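Local coordinates for WAP, Kazal, immunoglobulin, Kunitz and NTR domain-containing protein 2 (Mus musculus, PDB 6MAA) that probably inhibits serine proteases and metalloproteases and blocks the activity of mature myostatin but not activin, here represented by its follistatin domain, at residues S56-S61 with L83-C88; L30-E35 with F71-A76. One frame throughout, in Å; residues are numbered along the deposited sequence.

Contact 1 of 2, residues S56-S61 with L83-C88; sequences SFTCAS and LSVVTC. With NO3 (nitrate ion), chain D.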
ATOM      1  N   SER A  56       8.931   1.268  15.687  1.00  9.77           N
ATOM      2  CA  SER A  56       9.758   0.092  15.468  1.00 10.06           C
ATOM      3  C   SER A  56      10.750   0.503  14.392  1.00  8.55           C
ATOM      4  O   SER A  56      10.539   0.251  13.201  1.00  8.85           O
ATOM      5  CB  SER A  56       8.901  -1.091  15.023  1.00 12.07           C
ATOM      6  OG  SER A  56       9.648  -2.291  15.041  1.00 16.06           O
ATOM      7  N   PHE A  57      11.796   1.212  14.803  1.00  9.32           N
ATOM      8  CA  PHE A  57      12.639   1.920  13.849  1.00  8.80           C
ATOM      9  C   PHE A  57      13.235   0.941  12.850  1.00  9.22           C
ATOM     10  O   PHE A  57      13.747  -0.119  13.230  1.00 10.86           O
ATOM     11  CB  PHE A  57      13.744   2.663  14.591  1.00 10.41           C
ATOM     12  CG  PHE A  57      13.238   3.628  15.626  1.00 10.23           C
ATOM     13  CD1 PHE A  57      12.088   4.377  15.412  1.00 10.94           C
ATOM     14  CD2 PHE A  57      13.913   3.773  16.828  1.00 12.11           C
ATOM     15  CE1 PHE A  57      11.631   5.265  16.371  1.00 11.43           C
ATOM     16  CE2 PHE A  57      13.460   4.653  17.787  1.00 13.25           C
ATOM     17  CZ  PHE A  57      12.324   5.405  17.560  1.00 11.65           C
ATOM     18  N   THR A  58      13.171   1.300  11.568  1.00  7.74           N
ATOM     19  CA  THR A  58      13.476   0.372  10.480  1.00  8.50           C
ATOM     20  C   THR A  58      14.463   1.031   9.530  1.00  7.88           C
ATOM     21  O   THR A  58      14.123   2.019   8.872  1.00  8.40           O
ATOM     22  CB  THR A  58      12.193   0.003   9.732  1.00  9.70           C
ATOM     23  OG1 THR A  58      11.273  -0.629  10.633  1.00 11.51           O
ATOM     24  CG2 THR A  58      12.499  -0.938   8.578  1.00 12.09           C
ATOM     25  N   CYS A  59      15.684   0.502   9.459  1.00  8.30           N
ATOM     26  CA  CYS A  59      16.607   0.934   8.425  1.00  8.07           C
ATOM     27  C   CYS A  59      16.249   0.238   7.122  1.00  8.95           C
ATOM     28  O   CYS A  59      15.862  -0.933   7.118  1.00 10.46           O
ATOM     29  CB  CYS A  59      18.054   0.628   8.829  1.00  9.81           C
ATOM     30  SG  CYS A  59      18.635   1.675  10.192  1.00 11.12           S
ATOM     31  N   ALA A  60      16.376   0.960   6.014  1.00  9.10           N
ATOM     32  CA  ALA A  60      15.904   0.470   4.728  1.00 10.22           C
ATOM     33  C   ALA A  60      17.008   0.511   3.678  1.00 11.17           C
ATOM     34  O   ALA A  60      18.052   1.146   3.849  1.00 11.69           O
ATOM     35  CB  ALA A  60      14.676   1.254   4.250  1.00 11.58           C
ATOM     36  N   SER A  61      16.732  -0.161   2.556  1.00 11.81           N
ATOM     37  CA  SER A  61      17.690  -0.326   1.468  1.00 13.14           C
ATOM     38  C   SER A  61      18.002   0.970   0.730  1.00 14.81           C
ATOM     39  O   SER A  61      18.931   0.984  -0.084  1.00 17.24           O
ATOM     40  CB  SER A  61      17.186  -1.385   0.481  1.00 14.28           C
ATOM     41  OG  SER A  61      15.884  -1.067   0.008  1.00 14.52           O
ATOM     42  N   LEU A  83      11.388  -0.841  -1.193  1.00 13.79           N
ATOM     43  CA  LEU A  83      12.304  -0.646  -0.078  1.00 13.50           C
ATOM     44  C   LEU A  83      12.298  -1.901   0.782  1.00 14.39           C
ATOM     45  O   LEU A  83      11.232  -2.362   1.203  1.00 15.62           O
ATOM     46  CB  LEU A  83      11.868   0.556   0.773  1.00 13.96           C
ATOM     47  CG  LEU A  83      11.966   1.940   0.123  1.00 14.20           C
ATOM     48  CD1 LEU A  83      11.412   3.012   1.053  1.00 13.43           C
ATOM     49  CD2 LEU A  83      13.409   2.235  -0.253  1.00 15.61           C
ATOM     50  N   SER A  84      13.478  -2.452   1.045  1.00 13.91           N
ATOM     51  CA  SER A  84      13.603  -3.621   1.901  1.00 14.02           C
ATOM     52  C   SER A  84      14.301  -3.253   3.206  1.00 12.81           C
ATOM     53  O   SER A  84      15.037  -2.266   3.290  1.00 13.48           O
ATOM     54  CB  SER A  84      14.360  -4.756   1.203  1.00 18.99           C
ATOM     55  OG  SER A  84      15.599  -4.296   0.702  1.00 23.53           O
ATOM     56  N   VAL A  85      14.060  -4.067   4.228  1.00 13.04           N
ATOM     57  CA  VAL A  85      14.620  -3.833   5.553  1.00 12.62           C
ATOM     58  C   VAL A  85      16.084  -4.247   5.569  1.00 12.31           C
ATOM     59  O   VAL A  85      16.460  -5.283   5.006  1.00 16.66           O
ATOM     60  CB  VAL A  85      13.804  -4.600   6.608  1.00 14.02           C
ATOM     61  CG1 VAL A  85      14.437  -4.463   7.986  1.00 15.50           C
ATOM     62  CG2 VAL A  85      12.354  -4.116   6.615  1.00 15.45           C
ATOM     63  N   VAL A  86      16.920  -3.434   6.213  1.00 11.87           N
ATOM     64  CA  VAL A  86      18.303  -3.793   6.503  1.00 11.65           C
ATOM     65  C   VAL A  86      18.542  -3.603   7.996  1.00 10.98           C
ATOM     66  O   VAL A  86      17.766  -2.945   8.695  1.00 12.58           O
ATOM     67  CB  VAL A  86      19.329  -2.988   5.672  1.00 13.32           C
ATOM     68  CG1 VAL A  86      19.053  -3.131   4.177  1.00 15.87           C
ATOM     69  CG2 VAL A  86      19.336  -1.531   6.089  1.00 13.40           C
ATOM     70  N   THR A  87      19.625  -4.202   8.487  1.00 10.90           N
ATOM     71  CA  THR A  87      19.984  -4.059   9.892  1.00 11.01           C
ATOM     72  C   THR A  87      20.549  -2.666  10.132  1.00 10.39           C
ATOM     73  O   THR A  87      21.414  -2.206   9.387  1.00 11.16           O
ATOM     74  CB  THR A  87      21.038  -5.107  10.263  1.00 13.62           C
ATOM     75  OG1 THR A  87      20.591  -6.399   9.841  1.00 19.08           O
ATOM     76  CG2 THR A  87      21.273  -5.131  11.765  1.00 13.18           C
ATOM     77  N   CYS A  88      20.057  -1.977  11.158  1.00  9.58           N
ATOM     78  CA  CYS A  88      20.700  -0.730  11.557  1.00  9.18           C
ATOM     79  C   CYS A  88      22.021  -1.050  12.247  1.00  9.33           C
ATOM     80  O   CYS A  88      22.080  -1.915  13.127  1.00 11.37           O
ATOM     81  CB  CYS A  88      19.804   0.061  12.514  1.00  9.83           C
ATOM     82  SG  CYS A  88      18.192   0.591  11.864  1.00 11.39           S
TER
HETATM   83  N   NO3 D 103      12.283   1.126  18.268  1.00 22.66           N
HETATM   84  O1  NO3 D 103      12.967   1.193  19.335  1.00 28.99           O
HETATM   85  O2  NO3 D 103      11.168   1.708  18.202  1.00 25.95           O
HETATM   86  O3  NO3 D 103      12.727   0.471  17.287  1.00 27.35           O
HETATM   87  O   HOH W   1      16.028  -2.124  10.719  1.00 10.94           O
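Cys59 and Cys88 are joined covalently, SG to SG, and the disulfide torsion of 110° is opened somewhat beyond a right angle. In both, SG is anti to the carbonyl carbon and beside the backbone N.

Three hydrogen bonds cross the contact, two of them backbone to backbone and one to the hydroxyl of Ser61. Val86 N gives a nearly straight bond to Cys59 O at 2.9 Å. Ser61 N reaches Ser84 O at 2.8 Å, but with a bent N-H (130°). In return Ser84 N points straight at Ser61 OG, 3.0 Å away, so Ser61 grips the backbone of Ser84 twice, by its own N and by its OG. A water also bridges Cys59 and Val86, accepting from Cys59 N and donating to Val86 O.

These strands belong to the small antiparallel sheet of the Kazal-like subdomain, with 58-60 in the middle between 65-66 and 85-86; the disulfide closes the end where the chains part.

Two apolar contacts accompany these bonds. Val86 CG2 sits 3.7 Å from Cys59 CB, while Thr58 CG2 crosses Val85 CG2 at about a right angle, also at 3.7 Å, beside helix 69-79, where Met72 meets Val85. Thr58 OG1, turned beside its own backbone N (chi1 -60°), bonds to Ser56 O at 2.8 Å. A glycine at Thr58 would probably leave Val85 without this methyl neighbour and Ser56 O without its hydroxyl partner.

A nitrate, probably from the crystallisation liquor, lies over one face of the Phe57 ring and accepts from Phe57 N.

Contact 2 of 2, residues L30-E35 with F71-A76; sequences LQQGSE and FMDAEA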
ATOM      1  N   LEU A  30       0.862  -4.916  -6.977  1.00 13.52           N
ATOM      2  CA  LEU A  30       2.236  -5.335  -6.704  1.00 15.78           C
ATOM      3  C   LEU A  30       3.032  -4.276  -5.954  1.00 15.89           C
ATOM      4  O   LEU A  30       3.977  -4.618  -5.232  1.00 17.77           O
ATOM      5  CB  LEU A  30       2.956  -5.703  -8.003  1.00 17.50           C
ATOM      6  CG  LEU A  30       2.480  -6.951  -8.751  1.00 19.82           C
ATOM      7  CD1 LEU A  30       3.302  -7.156 -10.007  1.00 21.33           C
ATOM      8  CD2 LEU A  30       2.577  -8.169  -7.857  1.00 23.10           C
ATOM      9  N   GLN A  31       2.686  -3.000  -6.112  1.00 14.86           N
ATOM     10  CA  GLN A  31       3.468  -1.931  -5.505  1.00 15.08           C
ATOM     11  C   GLN A  31       3.407  -2.008  -3.987  1.00 14.16           C
ATOM     12  O   GLN A  31       2.328  -2.037  -3.389  1.00 14.69           O
ATOM     13  CB  GLN A  31       2.949  -0.573  -5.971  1.00 14.83           C
ATOM     14  CG  GLN A  31       3.498   0.610  -5.188  1.00 15.53           C
ATOM     15  CD  GLN A  31       4.996   0.788  -5.363  1.00 16.01           C
ATOM     16  OE1 GLN A  31       5.494   0.861  -6.486  1.00 18.92           O
ATOM     17  NE2 GLN A  31       5.722   0.867  -4.249  1.00 15.23           N
ATOM     18  N   GLN A  32       4.582  -2.035  -3.369  1.00 13.95           N
ATOM     19  CA  GLN A  32       4.689  -1.970  -1.920  1.00 13.64           C
ATOM     20  C   GLN A  32       3.937  -0.754  -1.387  1.00 13.32           C
ATOM     21  O   GLN A  32       4.092   0.358  -1.898  1.00 13.28           O
ATOM     22  CB  GLN A  32       6.171  -1.858  -1.582  1.00 14.16           C
ATOM     23  CG  GLN A  32       6.493  -1.709  -0.132  1.00 12.83           C
ATOM     24  CD  GLN A  32       7.979  -1.685   0.080  1.00 12.94           C
ATOM     25  OE1 GLN A  32       8.746  -1.749  -0.879  1.00 14.86           O
ATOM     26  NE2 GLN A  32       8.402  -1.585   1.333  1.00 13.22           N
ATOM     27  N   GLY A  33       3.102  -0.980  -0.370  1.00 13.36           N
ATOM     28  CA  GLY A  33       2.327   0.075   0.256  1.00 13.84           C
ATOM     29  C   GLY A  33       1.023   0.421  -0.427  1.00 13.42           C
ATOM     30  O   GLY A  33       0.327   1.338   0.029  1.00 13.59           O
ATOM     31  N   SER A  34       0.659  -0.280  -1.491  1.00 13.98           N
ATOM     32  CA  SER A  34      -0.539   0.030  -2.251  1.00 14.85           C
ATOM     33  C   SER A  34      -1.616  -1.009  -1.973  1.00 15.35           C
ATOM     34  O   SER A  34      -1.348  -2.100  -1.462  1.00 17.93           O
ATOM     35  CB  SER A  34      -0.216   0.060  -3.744  1.00 16.99           C
ATOM     36  OG  SER A  34      -0.026  -1.246  -4.241  1.00 19.98           O
ATOM     37  N   GLU A  35      -2.852  -0.652  -2.309  1.00 14.33           N
ATOM     38  CA  GLU A  35      -3.952  -1.598  -2.215  1.00 15.02           C
ATOM     39  C   GLU A  35      -4.954  -1.300  -3.318  1.00 12.67           C
ATOM     40  O   GLU A  35      -4.987  -0.203  -3.882  1.00 14.00           O
ATOM     41  CB  GLU A  35      -4.625  -1.563  -0.837  1.00 20.09           C
ATOM     42  CG  GLU A  35      -5.457  -0.318  -0.580  1.00 24.54           C
ATOM     43  CD  GLU A  35      -6.163  -0.349   0.765  1.00 29.43           C
ATOM     44  OE1 GLU A  35      -6.945   0.585   1.044  1.00 33.81           O
ATOM     45  OE2 GLU A  35      -5.936  -1.301   1.543  1.00 29.82           O
ATOM     46  N   PHE A  71       5.404   2.934   7.743  1.00  8.08           N
ATOM     47  CA  PHE A  71       5.876   4.196   7.178  1.00  8.29           C
ATOM     48  C   PHE A  71       6.885   3.967   6.054  1.00  8.73           C
ATOM     49  O   PHE A  71       6.893   4.707   5.063  1.00 10.50           O
ATOM     50  CB  PHE A  71       6.408   5.123   8.275  1.00  8.06           C
ATOM     51  CG  PHE A  71       5.321   5.665   9.177  1.00  7.88           C
ATOM     52  CD1 PHE A  71       4.494   6.692   8.747  1.00  9.91           C
ATOM     53  CD2 PHE A  71       5.101   5.117  10.433  1.00  8.87           C
ATOM     54  CE1 PHE A  71       3.477   7.175   9.558  1.00 11.10           C
ATOM     55  CE2 PHE A  71       4.098   5.598  11.252  1.00 10.15           C
ATOM     56  CZ  PHE A  71       3.279   6.625  10.812  1.00 10.99           C
ATOM     57  N   MET A  72       7.724   2.934   6.170  1.00  8.52           N
ATOM     58  CA  MET A  72       8.604   2.576   5.060  1.00  8.84           C
ATOM     59  C   MET A  72       7.795   2.230   3.812  1.00  9.42           C
ATOM     60  O   MET A  72       8.086   2.718   2.713  1.00  9.39           O
ATOM     61  CB  MET A  72       9.502   1.404   5.458  1.00  9.73           C
ATOM     62  CG  MET A  72      10.495   0.990   4.383  1.00 11.10           C
ATOM     63  SD  MET A  72      11.386  -0.532   4.766  1.00 13.50           S
ATOM     64  CE  MET A  72      10.062  -1.735   4.622  1.00 16.48           C
ATOM     65  N   ASP A  73       6.755   1.399   3.973  1.00  8.43           N
ATOM     66  CA  ASP A  73       5.917   1.019   2.837  1.00  9.40           C
ATOM     67  C   ASP A  73       5.242   2.234   2.218  1.00  9.45           C
ATOM     68  O   ASP A  73       5.061   2.299   0.993  1.00 10.35           O
ATOM     69  CB  ASP A  73       4.828   0.045   3.286  1.00 10.01           C
ATOM     70  CG  ASP A  73       5.349  -1.336   3.621  1.00 11.93           C
ATOM     71  OD1 ASP A  73       6.521  -1.649   3.333  1.00 13.44           O
ATOM     72  OD2 ASP A  73       4.549  -2.120   4.175  1.00 15.52           O
ATOM     73  N   ALA A  74       4.819   3.187   3.053  1.00  9.62           N
ATOM     74  CA  ALA A  74       4.135   4.370   2.539  1.00 10.66           C
ATOM     75  C   ALA A  74       5.078   5.224   1.704  1.00 10.60           C
ATOM     76  O   ALA A  74       4.682   5.755   0.660  1.00 13.10           O
ATOM     77  CB  ALA A  74       3.527   5.179   3.686  1.00 12.14           C
ATOM     78  N   GLU A  75       6.338   5.335   2.125  1.00 10.70           N
ATOM     79  CA  GLU A  75       7.313   6.069   1.326  1.00 12.49           C
ATOM     80  C   GLU A  75       7.608   5.344   0.020  1.00 12.95           C
ATOM     81  O   GLU A  75       7.709   5.980  -1.039  1.00 13.97           O
ATOM     82  CB  GLU A  75       8.593   6.301   2.125  1.00 13.59           C
ATOM     83  CG  GLU A  75       9.651   7.106   1.381  1.00 15.38           C
ATOM     84  CD  GLU A  75       9.284   8.579   1.180  1.00 18.76           C
ATOM     85  OE1 GLU A  75      10.127   9.310   0.629  1.00 21.38           O
ATOM     86  OE2 GLU A  75       8.173   9.013   1.561  1.00 22.11           O
ATOM     87  N   ALA A  76       7.746   4.016   0.072  1.00 11.41           N
ATOM     88  CA  ALA A  76       7.936   3.239  -1.150  1.00 11.67           C
ATOM     89  C   ALA A  76       6.801   3.491  -2.134  1.00 12.34           C
ATOM     90  O   ALA A  76       7.036   3.724  -3.324  1.00 13.22           O
ATOM     91  CB  ALA A  76       8.033   1.752  -0.815  1.00 12.69           C
TER
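Gln32 NE2 makes a short, nearly straight hydrogen bond to Asp73 OD1, 2.7 Å long. This is where the turn leading into the first hairpin of the follistatin domain meets the helix of its Kazal-like part. The carboxylate oxygen lies in the amide plane of Gln32 but is itself approached on its anti side, 26° out of the carboxylate plane, and the two flat groups stand 75° apart. Gln32 gets there fully stretched, with CG anti to the backbone N and the chain extended beyond it. The other polar atom of the amide is held too: OE1 accepts from Leu83 N. Bonded at both polar atoms, the amide is fixed in rotation.

Along the way the same side chain lies on the helix surface. Ala76 CB touches Gln32 CD at 3.6 Å, and the methyl end of Met72, CE, comes to 3.7 Å from Gln32 NE2.

Behind this, residues 31-34 form a type II beta turn. Ser34 N and Ser34 OG both bond to Gln31 O, the hydroxyl at 2.6 Å. Gln31, bent at chi2, folds its amide back so that NE2 meets Gln32 O in the carbonyl plane, on a lone pair, at 2.9 Å; NE2 also bonds to Ile81 O, beyond the helix.

Gly33, at the third position of the turn with a positive phi of 84°, makes the closest backbone approach to the helix. A CB there would run into Asp73 O; without one, Gly33 CA packs against that carbonyl oxygen at 3.6 Å.

From the N terminus, the chain first makes the turn at 30-35, then runs through the hairpin of strands 34-39 and 42-47 and on to 56-61, the start of contact 1. Contact 2 closes its loop when the chain reaches helix residues 71-76, and contact 1 closes when strand 85-86 follows the helix. The segments alternate, so the two loops cross rather than nest. Contact 2 ties the N-terminal turn to the helix, and contact 1 joins the central strand 58-60 to the edge strand 85-86. They meet directly: the Gln32 amide of contact 2 reaches the start of 83-88, and Met72 packs against Ala60, Leu83 and Val85, bringing turn, helix and sheet together.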